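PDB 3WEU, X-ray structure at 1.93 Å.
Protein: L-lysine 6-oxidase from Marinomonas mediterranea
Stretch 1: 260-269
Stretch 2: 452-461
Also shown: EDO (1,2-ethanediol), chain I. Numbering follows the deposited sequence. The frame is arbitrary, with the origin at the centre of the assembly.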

# COMPACT_ATOMS: atom_id res chain seq x y z
N THR A 260 22.68 9.69 -31.34
CA THR A 260 21.33 9.34 -31.79
C THR A 260 21.27 7.90 -32.25
O THR A 260 22.31 7.24 -32.52
CB THR A 260 20.83 10.20 -32.97
OG1 THR A 260 21.50 9.80 -34.18
CG2 THR A 260 21.13 11.68 -32.76
N LEU A 261 20.05 7.40 -32.42
CA LEU A 261 19.93 6.05 -33.02
C LEU A 261 20.40 5.97 -34.45
O LEU A 261 20.90 4.91 -34.90
CB LEU A 261 18.51 5.56 -32.89
CG LEU A 261 18.17 4.10 -32.60
CD1 LEU A 261 17.74 3.38 -33.83
CD2 LEU A 261 19.15 3.26 -31.75
N SER A 262 20.36 7.08 -35.18
CA SER A 262 21.08 7.11 -36.48
C SER A 262 22.60 6.92 -36.34
O SER A 262 23.18 6.11 -37.07
CB SER A 262 20.79 8.35 -37.30
OG SER A 262 21.49 8.35 -38.55
N ASP A 263 23.20 7.57 -35.36
CA ASP A 263 24.62 7.31 -35.07
C ASP A 263 24.79 5.80 -34.75
O ASP A 263 25.76 5.20 -35.21
CB ASP A 263 25.15 8.14 -33.93
CG ASP A 263 25.06 9.59 -34.19
OD1 ASP A 263 25.47 9.99 -35.27
OD2 ASP A 263 24.49 10.31 -33.37
N THR A 264 23.86 5.20 -34.01
CA THR A 264 23.96 3.78 -33.69
C THR A 264 23.98 2.94 -34.97
O THR A 264 24.88 2.07 -35.18
CB THR A 264 22.85 3.31 -32.76
OG1 THR A 264 22.93 4.03 -31.52
CG2 THR A 264 22.97 1.79 -32.51
N CYS A 265 23.01 3.19 -35.84
CA CYS A 265 22.90 2.41 -37.09
C CYS A 265 24.15 2.61 -37.95
O CYS A 265 24.63 1.64 -38.54
CB CYS A 265 21.61 2.72 -37.87
SG CYS A 265 20.16 2.10 -37.01
N PHE A 266 24.64 3.86 -38.05
CA PHE A 266 25.82 4.18 -38.81
C PHE A 266 27.04 3.42 -38.27
O PHE A 266 27.77 2.79 -39.01
CB PHE A 266 26.06 5.72 -38.77
CG PHE A 266 27.19 6.16 -39.63
CD1 PHE A 266 27.06 6.09 -41.02
CD2 PHE A 266 28.41 6.54 -39.10
CE1 PHE A 266 28.13 6.42 -41.83
CE2 PHE A 266 29.45 6.92 -39.91
CZ PHE A 266 29.31 6.88 -41.29
N ASP A 267 27.24 3.47 -36.95
CA ASP A 267 28.39 2.80 -36.33
C ASP A 267 28.35 1.29 -36.58
O ASP A 267 29.36 0.69 -36.95
CB ASP A 267 28.33 3.09 -34.82
CG ASP A 267 29.34 2.33 -34.00
OD1 ASP A 267 30.55 2.42 -34.32
OD2 ASP A 267 28.88 1.71 -33.00
N VAL A 268 27.19 0.68 -36.35
CA VAL A 268 26.98 -0.71 -36.67
C VAL A 268 27.32 -0.99 -38.12
O VAL A 268 28.02 -2.01 -38.45
CB VAL A 268 25.55 -1.16 -36.31
CG1 VAL A 268 25.25 -2.56 -36.86
CG2 VAL A 268 25.32 -1.18 -34.85
N GLY A 269 26.89 -0.10 -38.99
CA GLY A 269 27.12 -0.22 -40.42
C GLY A 269 28.59 -0.20 -40.82
O GLY A 269 29.06 -1.01 -41.68
N GLU A 452 13.13 5.17 -26.94
CA GLU A 452 12.40 4.47 -27.99
C GLU A 452 12.72 2.94 -28.08
O GLU A 452 11.81 2.11 -28.35
CB GLU A 452 12.58 5.13 -29.33
CG GLU A 452 12.04 6.60 -29.35
CD GLU A 452 13.07 7.64 -28.87
OE1 GLU A 452 14.24 7.27 -28.50
OE2 GLU A 452 12.69 8.85 -28.86
N MET A 453 14.01 2.64 -27.98
CA MET A 453 14.58 1.37 -28.30
C MET A 453 15.77 1.15 -27.39
O MET A 453 16.28 2.10 -26.79
CB MET A 453 14.98 1.32 -29.74
CG MET A 453 13.77 1.15 -30.69
SD MET A 453 14.27 1.48 -32.40
CE MET A 453 13.92 3.22 -32.51
N THR A 454 16.23 -0.11 -27.30
CA THR A 454 17.36 -0.38 -26.42
C THR A 454 18.46 -1.12 -27.21
O THR A 454 18.47 -1.09 -28.44
CB THR A 454 16.95 -1.06 -25.13
OG1 THR A 454 18.02 -1.07 -24.17
CG2 THR A 454 16.45 -2.48 -25.40
N TRP A 455 19.33 -1.81 -26.49
CA TRP A 455 20.63 -2.19 -27.01
C TRP A 455 20.61 -3.33 -27.99
O TRP A 455 21.65 -3.63 -28.60
CB TRP A 455 21.66 -2.42 -25.87
CG TRP A 455 21.10 -3.05 -24.66
CD1 TRP A 455 21.08 -2.53 -23.42
CD2 TRP A 455 20.58 -4.38 -24.56
NE1 TRP A 455 20.53 -3.42 -22.55
CE2 TRP A 455 20.26 -4.59 -23.20
CE3 TRP A 455 20.42 -5.45 -25.46
CZ2 TRP A 455 19.66 -5.79 -22.72
CZ3 TRP A 455 19.87 -6.68 -24.96
CH2 TRP A 455 19.46 -6.80 -23.60
N SER A 456 19.43 -3.87 -28.26
CA SER A 456 19.36 -4.78 -29.42
C SER A 456 19.69 -4.08 -30.69
O SER A 456 20.14 -4.69 -31.65
CB SER A 456 17.97 -5.46 -29.46
OG SER A 456 16.90 -4.54 -29.58
N LEU A 457 19.44 -2.77 -30.77
CA LEU A 457 19.77 -2.07 -31.99
C LEU A 457 21.23 -1.93 -32.28
O LEU A 457 21.63 -1.52 -33.40
CB LEU A 457 19.14 -0.68 -31.97
CG LEU A 457 17.67 -0.51 -32.34
CD1 LEU A 457 17.54 -0.64 -33.82
CD2 LEU A 457 16.73 -1.44 -31.62
N GLN A 458 22.06 -2.19 -31.28
CA GLN A 458 23.48 -2.21 -31.47
C GLN A 458 23.98 -3.55 -32.04
O GLN A 458 25.14 -3.67 -32.45
CB GLN A 458 24.20 -1.97 -30.13
CG GLN A 458 24.09 -0.53 -29.65
CD GLN A 458 24.68 -0.38 -28.27
OE1 GLN A 458 25.77 -0.89 -27.98
NE2 GLN A 458 23.92 0.28 -27.37
N ASN A 459 23.11 -4.50 -32.07
CA ASN A 459 23.51 -5.85 -32.48
C ASN A 459 23.38 -6.09 -33.98
O ASN A 459 22.30 -6.04 -34.48
CB ASN A 459 22.70 -6.88 -31.75
CG ASN A 459 23.38 -8.24 -31.82
OD1 ASN A 459 24.04 -8.52 -32.81
ND2 ASN A 459 23.31 -9.01 -30.75
N PRO A 460 24.50 -6.25 -34.70
CA PRO A 460 24.39 -6.32 -36.10
C PRO A 460 23.54 -7.48 -36.61
O PRO A 460 23.05 -7.37 -37.77
CB PRO A 460 25.83 -6.54 -36.59
CG PRO A 460 26.56 -7.08 -35.41
CD PRO A 460 25.89 -6.40 -34.26
N VAL A 461 23.35 -8.50 -35.79
CA VAL A 461 22.57 -9.66 -36.29
C VAL A 461 21.08 -9.37 -36.55
O VAL A 461 20.41 -10.17 -37.20
CB VAL A 461 22.71 -10.89 -35.41
CG1 VAL A 461 24.18 -11.22 -35.10
CG2 VAL A 461 21.87 -10.76 -34.17
C1 EDO I . 26.65 -11.09 -32.03
O1 EDO I . 26.45 -9.75 -32.48
C2 EDO I . 26.01 -11.44 -30.71
O2 EDO I . 24.57 -11.51 -30.88

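A regular helix that begins at Leu261 and continues past Gly269 lies against an irregular segment of loop and 3-10 turns, Glu452 to Val461, in this lysine oxidase; no hydrogen bond crosses between them, and the 318 Å² they bury is covered mainly by apolar groups. Thr260 caps the helix: Thr260 OG1 accepts from Asp263 N (3.0 Å), and Asp263 OD2 answers by accepting from Thr260 N (2.8 Å), so that each residue's side chain binds the other's backbone. From there the i to i+4 bonds run on, beginning with Thr264 N to Thr260 O (3.0 Å), and the residues that touch stretch 2, Leu261, Thr264 and Val268, fall three or four apart, on one face of the helix. The CA-to-CB bond of Leu261 points toward stretch 2, and the side chain reaches two partners: Leu261 CD1 lies 4.0 Å from Met453 CE and Leu261 CD2 3.9 Å from Leu457 CB, both apolar contacts. One turn on, Thr264 CA and Gln458 CA are 6.4 Å apart. Here the methyl CG2 of Thr264 meets the backbone Leu457 O at 3.7 Å and the aliphatic Gln458 CG at 3.8 Å, while Gln458 NE2 is hydrogen-bonded elsewhere in the structure. Val268 closes the contact, with Val268 CA 6.2 Å from Pro460 CA. Val268 CG2 rests 3.5 Å from Gln458 O, a van der Waals approach, since a methyl carbon offers no polar hydrogen; Val268 CG1 packs 4.0 Å from Pro460 CB. Stretch 2 holds its own shape through turn bonds such as Leu457 N to Thr454 O (3.0 Å) and Asn459 N to Ser456 O (3.0 Å). Asn459, whose CA-to-CB bond points away from the helix, accepts through Asn459 OD1 from Val461 N (3.1 Å) and from O1 of the ethanediol (2.7 Å), while Asn459 ND2 donates to the ethanediol O2 (2.8 Å).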